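Local coordinates for dihydrodipicolinate synthase (Agrobacterium tumefaciens, PDB 3B4U), which probably acts as a TIM-barrel lyase of the dihydrodipicolinate synthase family, whose namesake condenses pyruvate with aspartate semialdehyde on the way to lysine, at residues T77-D82 / A88-E93; A124-I129 / P162-G167. One frame throughout, in Å; residues are numbered along the deposited sequence.

Contact 1. Residues T77-D82 / A88-E93. With MG (magnesium ion), chain C.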
ATOM      1  N   THR B  77       7.156  -1.250 -16.407  1.00  5.58           N
ATOM      2  CA  THR B  77       7.331  -0.805 -15.032  1.00  5.19           C
ATOM      3  C   THR B  77       6.098  -1.070 -14.203  1.00  5.15           C
ATOM      4  O   THR B  77       4.994  -0.610 -14.544  1.00  5.86           O
ATOM      5  CB  THR B  77       7.698   0.679 -14.960  1.00  6.44           C
ATOM      6  OG1 THR B  77       6.677   1.463 -15.559  1.00  7.89           O
ATOM      7  CG2 THR B  77       8.989   0.959 -15.675  1.00  7.80           C
ATOM      8  N   GLY B  78       6.268  -1.736 -13.070  1.00  5.13           N
ATOM      9  CA  GLY B  78       5.205  -1.874 -12.087  1.00  5.44           C
ATOM     10  C   GLY B  78       4.964  -0.589 -11.339  1.00  4.96           C
ATOM     11  O   GLY B  78       5.904   0.122 -10.998  1.00  5.89           O
ATOM     12  N   VAL B  79       3.699  -0.297 -11.101  1.00  4.99           N
ATOM     13  CA  VAL B  79       3.237   0.856 -10.320  1.00  5.10           C
ATOM     14  C   VAL B  79       2.255   0.286  -9.314  1.00  4.79           C
ATOM     15  O   VAL B  79       1.240  -0.276  -9.679  1.00  5.38           O
ATOM     16  CB  VAL B  79       2.602   1.939 -11.225  1.00  5.39           C
ATOM     17  CG1 VAL B  79       2.011   3.057 -10.381  1.00  6.75           C
ATOM     18  CG2 VAL B  79       3.678   2.530 -12.170  1.00  6.52           C
ATOM     19  N   LEU B  80       2.614   0.404  -8.042  1.00  5.53           N
ATOM     20  CA  LEU B  80       2.029  -0.320  -6.916  1.00  5.87           C
ATOM     21  C   LEU B  80       1.678   0.611  -5.791  1.00  6.53           C
ATOM     22  O   LEU B  80       1.908   0.319  -4.638  1.00  8.92           O
ATOM     23  CB  LEU B  80       2.993  -1.402  -6.423  1.00  6.42           C
ATOM     24  CG  LEU B  80       3.567  -2.383  -7.450  1.00  6.49           C
ATOM     25  CD1 LEU B  80       4.538  -3.365  -6.772  1.00  7.78           C
ATOM     26  CD2 LEU B  80       2.460  -3.163  -8.190  1.00  7.22           C
ATOM     27  N   VAL B  81       1.146   1.777  -6.108  1.00  6.99           N
ATOM     28  CA  VAL B  81       0.879   2.850  -5.126  1.00  7.21           C
ATOM     29  C   VAL B  81      -0.611   3.077  -4.923  1.00  6.84           C
ATOM     30  O   VAL B  81      -1.483   2.445  -5.562  1.00  8.30           O
ATOM     31  CB  VAL B  81       1.603   4.144  -5.506  1.00  8.48           C
ATOM     32  CG1 VAL B  81       3.110   3.899  -5.485  1.00 11.06           C
ATOM     33  CG2 VAL B  81       1.121   4.640  -6.854  1.00 11.42           C
ATOM     34  N   ASP B  82      -0.930   3.950  -3.981  1.00  6.43           N
ATOM     35  CA  ASP B  82      -2.314   4.053  -3.518  1.00  6.47           C
ATOM     36  C   ASP B  82      -2.995   5.360  -3.862  1.00  6.53           C
ATOM     37  O   ASP B  82      -4.207   5.472  -3.700  1.00  8.51           O
ATOM     38  CB  ASP B  82      -2.383   3.778  -2.024  1.00  6.32           C
ATOM     39  CG  ASP B  82      -1.663   2.490  -1.684  1.00  6.39           C
ATOM     40  OD1 ASP B  82      -1.897   1.499  -2.425  1.00  6.77           O
ATOM     41  OD2 ASP B  82      -0.858   2.481  -0.735  1.00  6.64           O
ATOM     42  N   ALA B  88      -0.258   8.215 -11.299  1.00  7.42           N
ATOM     43  CA  ALA B  88      -0.127   8.932 -12.548  1.00  7.69           C
ATOM     44  C   ALA B  88       1.301   9.415 -12.804  1.00  7.55           C
ATOM     45  O   ALA B  88       1.799   9.322 -13.905  1.00  8.30           O
ATOM     46  CB  ALA B  88      -1.099  10.084 -12.586  1.00  8.58           C
ATOM     47  N   ASP B  89       1.961   9.919 -11.770  1.00  7.50           N
ATOM     48  CA  ASP B  89       3.302  10.455 -11.945  1.00  7.65           C
ATOM     49  C   ASP B  89       4.271   9.354 -12.348  1.00  8.09           C
ATOM     50  O   ASP B  89       5.052   9.508 -13.281  1.00  8.03           O
ATOM     51  CB  ASP B  89       3.801  11.146 -10.677  1.00  8.38           C
ATOM     52  CG  ASP B  89       3.193  12.530 -10.458  1.00  9.63           C
ATOM     53  OD1 ASP B  89       2.468  13.062 -11.344  1.00 11.27           O
ATOM     54  OD2 ASP B  89       3.454  13.072  -9.364  1.00 10.53           O
ATOM     55  N   GLN B  90       4.200   8.214 -11.665  1.00  7.57           N
ATOM     56  CA  GLN B  90       5.108   7.089 -11.973  1.00  7.74           C
ATOM     57  C   GLN B  90       4.804   6.561 -13.373  1.00  7.67           C
ATOM     58  O   GLN B  90       5.706   6.252 -14.160  1.00  8.11           O
ATOM     59  CB  GLN B  90       4.998   5.957 -10.932  1.00  7.53           C
ATOM     60  CG  GLN B  90       5.527   6.315  -9.567  1.00  8.53           C
ATOM     61  CD  GLN B  90       5.543   5.113  -8.620  1.00  8.86           C
ATOM     62  OE1 GLN B  90       5.335   3.979  -9.024  1.00  8.47           O
ATOM     63  NE2 GLN B  90       5.843   5.367  -7.358  1.00 11.87           N
ATOM     64  N   SER B  91       3.534   6.435 -13.703  1.00  6.72           N
ATOM     65  CA  SER B  91       3.135   5.937 -15.031  1.00  7.24           C
ATOM     66  C   SER B  91       3.601   6.887 -16.124  1.00  7.18           C
ATOM     67  O   SER B  91       4.170   6.443 -17.127  1.00  7.67           O
ATOM     68  CB  SER B  91       1.636   5.762 -15.099  1.00  7.36           C
ATOM     69  OG  SER B  91       1.160   4.763 -14.209  1.00  7.29           O
ATOM     70  N   ALA B  92       3.334   8.178 -15.956  1.00  7.59           N
ATOM     71  CA  ALA B  92       3.727   9.160 -16.972  1.00  7.77           C
ATOM     72  C   ALA B  92       5.228   9.173 -17.197  1.00  8.14           C
ATOM     73  O   ALA B  92       5.695   9.264 -18.334  1.00  8.38           O
ATOM     74  CB  ALA B  92       3.203  10.552 -16.599  1.00  9.35           C
ATOM     75  N   GLU B  93       5.998   9.076 -16.142  1.00  7.77           N
ATOM     76  CA  GLU B  93       7.453   9.098 -16.279  1.00  8.29           C
ATOM     77  C   GLU B  93       7.943   7.917 -17.105  1.00  7.98           C
ATOM     78  O   GLU B  93       8.717   8.080 -17.991  1.00  7.97           O
ATOM     79  CB  GLU B  93       8.124   9.028 -14.916  1.00  8.75           C
ATOM     80  CG  GLU B  93       8.040  10.274 -14.123  1.00 14.09           C
ATOM     81  CD  GLU B  93       8.501  10.056 -12.696  1.00 15.52           C
ATOM     82  OE1 GLU B  93       9.425   9.268 -12.542  1.00 14.82           O
ATOM     83  OE2 GLU B  93       7.963  10.696 -11.811  1.00 16.87           O
TER
HETATM   84 MG    MG C 295       0.776   1.177  -0.402  1.00  6.53          MG
HETATM   85  O   HOH W   1       5.115   1.717  -7.547  1.00  6.81           O
HETATM   86  O   HOH W   2       0.506   0.372  -2.265  1.00  8.24           O
HETATM   87  O   HOH W   3      -0.352  -0.431   0.286  1.00  9.95           O
HETATM   88  O   HOH W   4       1.904   2.781  -1.117  1.00  8.87           O

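Contact 2. Residues A124-I129 / P162-G167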
ATOM      1  N   ALA B 124      -9.384   8.413 -12.980  1.00  7.86           N
ATOM      2  CA  ALA B 124      -8.677   9.605 -12.505  1.00  8.37           C
ATOM      3  C   ALA B 124      -7.182   9.520 -12.776  1.00  8.10           C
ATOM      4  O   ALA B 124      -6.561  10.509 -13.149  1.00  8.53           O
ATOM      5  CB  ALA B 124      -8.942   9.810 -11.025  1.00  8.78           C
ATOM      6  N   VAL B 125      -6.606   8.335 -12.620  1.00  7.87           N
ATOM      7  CA  VAL B 125      -5.186   8.143 -12.950  1.00  7.67           C
ATOM      8  C   VAL B 125      -4.953   8.421 -14.436  1.00  7.88           C
ATOM      9  O   VAL B 125      -4.033   9.160 -14.779  1.00  8.33           O
ATOM     10  CB  VAL B 125      -4.709   6.716 -12.575  1.00  7.23           C
ATOM     11  CG1 VAL B 125      -3.300   6.443 -13.114  1.00  8.23           C
ATOM     12  CG2 VAL B 125      -4.732   6.555 -11.061  1.00  8.31           C
ATOM     13  N   PHE B 126      -5.781   7.876 -15.296  1.00  7.61           N
ATOM     14  CA  PHE B 126      -5.607   8.048 -16.734  1.00  8.52           C
ATOM     15  C   PHE B 126      -5.763   9.513 -17.137  1.00  9.39           C
ATOM     16  O   PHE B 126      -4.974  10.012 -17.952  1.00 10.65           O
ATOM     17  CB  PHE B 126      -6.568   7.155 -17.516  1.00  8.59           C
ATOM     18  CG  PHE B 126      -6.446   5.686 -17.208  1.00  7.41           C
ATOM     19  CD1 PHE B 126      -5.275   5.118 -16.680  1.00  8.34           C
ATOM     20  CD2 PHE B 126      -7.530   4.869 -17.398  1.00  8.11           C
ATOM     21  CE1 PHE B 126      -5.218   3.791 -16.351  1.00  8.54           C
ATOM     22  CE2 PHE B 126      -7.480   3.540 -17.081  1.00  8.65           C
ATOM     23  CZ  PHE B 126      -6.307   3.002 -16.567  1.00  9.03           C
ATOM     24  N   SER B 127      -6.749  10.199 -16.563  1.00  9.77           N
ATOM     25  CA  SER B 127      -6.940  11.627 -16.834  1.00 11.00           C
ATOM     26  C   SER B 127      -5.725  12.425 -16.421  1.00 11.09           C
ATOM     27  O   SER B 127      -5.324  13.366 -17.123  1.00 12.57           O
ATOM     28  CB  SER B 127      -8.173  12.145 -16.094  1.00 12.57           C
ATOM     29  OG  SER B 127      -8.342  13.536 -16.331  1.00 17.76           O
ATOM     30  N   LYS B 128      -5.158  12.112 -15.258  1.00 10.63           N
ATOM     31  CA  LYS B 128      -4.001  12.806 -14.750  1.00 10.75           C
ATOM     32  C   LYS B 128      -2.749  12.541 -15.591  1.00 11.71           C
ATOM     33  O   LYS B 128      -1.954  13.454 -15.835  1.00 13.04           O
ATOM     34  CB  LYS B 128      -3.779  12.427 -13.291  1.00 11.79           C
ATOM     35  CG  LYS B 128      -2.684  13.214 -12.629  1.00 13.62           C
ATOM     36  CD  LYS B 128      -3.006  14.692 -12.544  1.00 17.20           C
ATOM     37  CE  LYS B 128      -2.010  15.437 -11.658  1.00 18.15           C
ATOM     38  NZ  LYS B 128      -2.436  16.858 -11.477  1.00 20.40           N
ATOM     39  N   ILE B 129      -2.561  11.313 -16.057  1.00 11.15           N
ATOM     40  CA  ILE B 129      -1.449  11.038 -16.996  1.00 10.95           C
ATOM     41  C   ILE B 129      -1.592  11.938 -18.225  1.00 12.24           C
ATOM     42  O   ILE B 129      -0.604  12.531 -18.696  1.00 14.48           O
ATOM     43  CB  ILE B 129      -1.404   9.565 -17.418  1.00  9.85           C
ATOM     44  CG1 ILE B 129      -1.064   8.651 -16.227  1.00 10.21           C
ATOM     45  CG2 ILE B 129      -0.371   9.354 -18.535  1.00 10.45           C
ATOM     46  CD1 ILE B 129      -1.318   7.221 -16.489  1.00  9.55           C
ATOM     47  N   PRO B 162     -10.081   2.694 -24.554  1.00  9.29           N
ATOM     48  CA  PRO B 162      -9.421   1.927 -25.601  1.00  9.73           C
ATOM     49  C   PRO B 162      -8.025   2.468 -25.911  1.00  9.72           C
ATOM     50  O   PRO B 162      -7.823   3.660 -25.974  1.00 11.06           O
ATOM     51  CB  PRO B 162     -10.400   2.068 -26.783  1.00 10.84           C
ATOM     52  CG  PRO B 162     -11.075   3.350 -26.533  1.00 11.03           C
ATOM     53  CD  PRO B 162     -11.294   3.375 -25.051  1.00  9.65           C
ATOM     54  N   GLY B 163      -7.054   1.570 -26.070  1.00 10.20           N
ATOM     55  CA  GLY B 163      -5.656   1.955 -26.255  1.00 10.76           C
ATOM     56  C   GLY B 163      -4.929   2.378 -24.998  1.00  9.80           C
ATOM     57  O   GLY B 163      -3.677   2.522 -25.028  1.00 11.10           O
ATOM     58  N   ILE B 164      -5.667   2.667 -23.922  1.00  9.48           N
ATOM     59  CA  ILE B 164      -5.058   3.003 -22.643  1.00  8.59           C
ATOM     60  C   ILE B 164      -5.006   1.719 -21.816  1.00  8.40           C
ATOM     61  O   ILE B 164      -3.934   1.293 -21.399  1.00  9.26           O
ATOM     62  CB  ILE B 164      -5.784   4.146 -21.932  1.00  8.88           C
ATOM     63  CG1 ILE B 164      -5.707   5.456 -22.763  1.00 10.99           C
ATOM     64  CG2 ILE B 164      -5.171   4.336 -20.541  1.00 10.18           C
ATOM     65  CD1 ILE B 164      -6.690   6.481 -22.272  1.00 13.16           C
ATOM     66  N   VAL B 165      -6.137   1.093 -21.585  1.00  7.98           N
ATOM     67  CA  VAL B 165      -6.155  -0.218 -20.925  1.00  7.83           C
ATOM     68  C   VAL B 165      -6.000  -1.275 -22.017  1.00  7.91           C
ATOM     69  O   VAL B 165      -6.924  -1.493 -22.822  1.00  9.23           O
ATOM     70  CB  VAL B 165      -7.411  -0.428 -20.100  1.00  9.05           C
ATOM     71  CG1 VAL B 165      -7.462  -1.873 -19.558  1.00 10.51           C
ATOM     72  CG2 VAL B 165      -7.426   0.585 -18.956  1.00 10.27           C
ATOM     73  N   THR B 166      -4.807  -1.860 -22.096  1.00  6.98           N
ATOM     74  CA  THR B 166      -4.443  -2.742 -23.167  1.00  7.12           C
ATOM     75  C   THR B 166      -4.297  -4.200 -22.742  1.00  6.90           C
ATOM     76  O   THR B 166      -4.082  -5.061 -23.588  1.00  7.27           O
ATOM     77  CB  THR B 166      -3.177  -2.282 -23.895  1.00  7.27           C
ATOM     78  OG1 THR B 166      -2.085  -2.326 -22.972  1.00  7.19           O
ATOM     79  CG2 THR B 166      -3.330  -0.864 -24.464  1.00  8.50           C
ATOM     80  N   GLY B 167      -4.426  -4.484 -21.452  1.00  6.42           N
ATOM     81  CA  GLY B 167      -4.270  -5.845 -21.006  1.00  6.32           C
ATOM     82  C   GLY B 167      -4.511  -5.957 -19.525  1.00  6.00           C
ATOM     83  O   GLY B 167      -4.786  -4.981 -18.822  1.00  6.18           O
TER

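Contact 1. Residues T77-D82 / A88-E93
Q90 CG stands anti to its carbonyl carbon (chi1 -69°) and the chain runs out extended, while V79 holds CG1 anti to the backbone N (174°); the amide oxygen thus ends by the V79 methyls and the amide nitrogen by V81 CG1. This is the strand-to-helix half of a beta-alpha-beta unit of the TIM barrel: the short axes of strand 77-79 and helix residues 88-93 run nearly antiparallel (170°), 8.8 Å apart. The V79 and Q90 side chains run past one another head to tail, and both valine methyls meet the glutamine; CG1 of V79 lies 3.7 Å from Q90 OE1, while CG2 comes to 3.9 Å from Q90 CB. V81, just past the strand, sets CG1 3.6 Å from Q90 NE2. CG2 of V79 also rests against S91 OG, whose hydroxyl is hydrogen-bonded to A87 O.

No direct hydrogen bond spans the two segments; a water takes that role, accepting from L80 N and donating to Q90 OE1. Farther along the chain, D82 OD2 binds magnesium, as does D82 OD2 of the second subunit, placing the ion between the two subunits. A metal-bound water lies 2.8 Å from L80 O and 2.7 Å from D82 OD1, with more acceptors around it than it has protons to give.

Contact 2. Residues A124-I129 / P162-G167
F126 reaches from helix 115-129 to I164, the last loop residue, and V165, which opens strand 165-170, in the layer where the outer helices of the TIM barrel pack on its parallel sheet. The segments are distant in sequence, and the chain between them includes strand 136-140, which neighbours strand 165-170 in the sheet and which both F126 and I164 touch through I136.

The CH-pi contact comes first. I164 places CG2 over one face of the F126 ring, 3.9 Å from the ring centroid and only 12° off the ring normal, so the methyl sits almost squarely above the centre. Its approach is set by the branching of I164: CG2 is anti to the backbone N, while CG1 takes the place beside that nitrogen. The two side chains pass in opposite directions, the isoleucine branch lying over the phenyl group instead of meeting its rim.

Apolar packing supplies the second part of the contact. V165 crosses F126 at about a right angle and offers CG2 to the far end of the ring from an oblique direction, with CZ of F126 3.6 Å from that methyl. One ring thus serves two consecutive residues, I164 over a face and V165 near its outer carbons. No hydrogen bond joins the segments, and their grip is wholly apolar.

Neighbouring aromatic and aliphatic groups complete the setting: F126 makes an edge-to-face pair with F161, and its side chain also touches L104. The backbone of I164 hydrogen-bonds with I136, tying this entry into the strand to the adjacent one. The closest approach between the two segments is F126 CE2 to V165 CG2, at 3.5 Å.

Contacts 1 and 2 both set a barrel helix against the same sheet, with centres about 12 Å apart. The segments of contact 1 both precede those of contact 2 in the sequence, yet helices 84-96 and 115-129 bring them together side by side. A88 CB lies 3.5 Å from K128 CG, and S91 CB lies 3.6 Å from I129 CD1, so helix-to-helix packing links a helix-to-strand contact with one made to the loop and first residue of a strand. S91 therefore belongs to both neighbourhoods, touching V79 of contact 1 as well as I129. Their surroundings differ: 77-82 runs on to the magnesium ion shared with the second subunit, whereas no other protein chain touches 124-129 or 162-167.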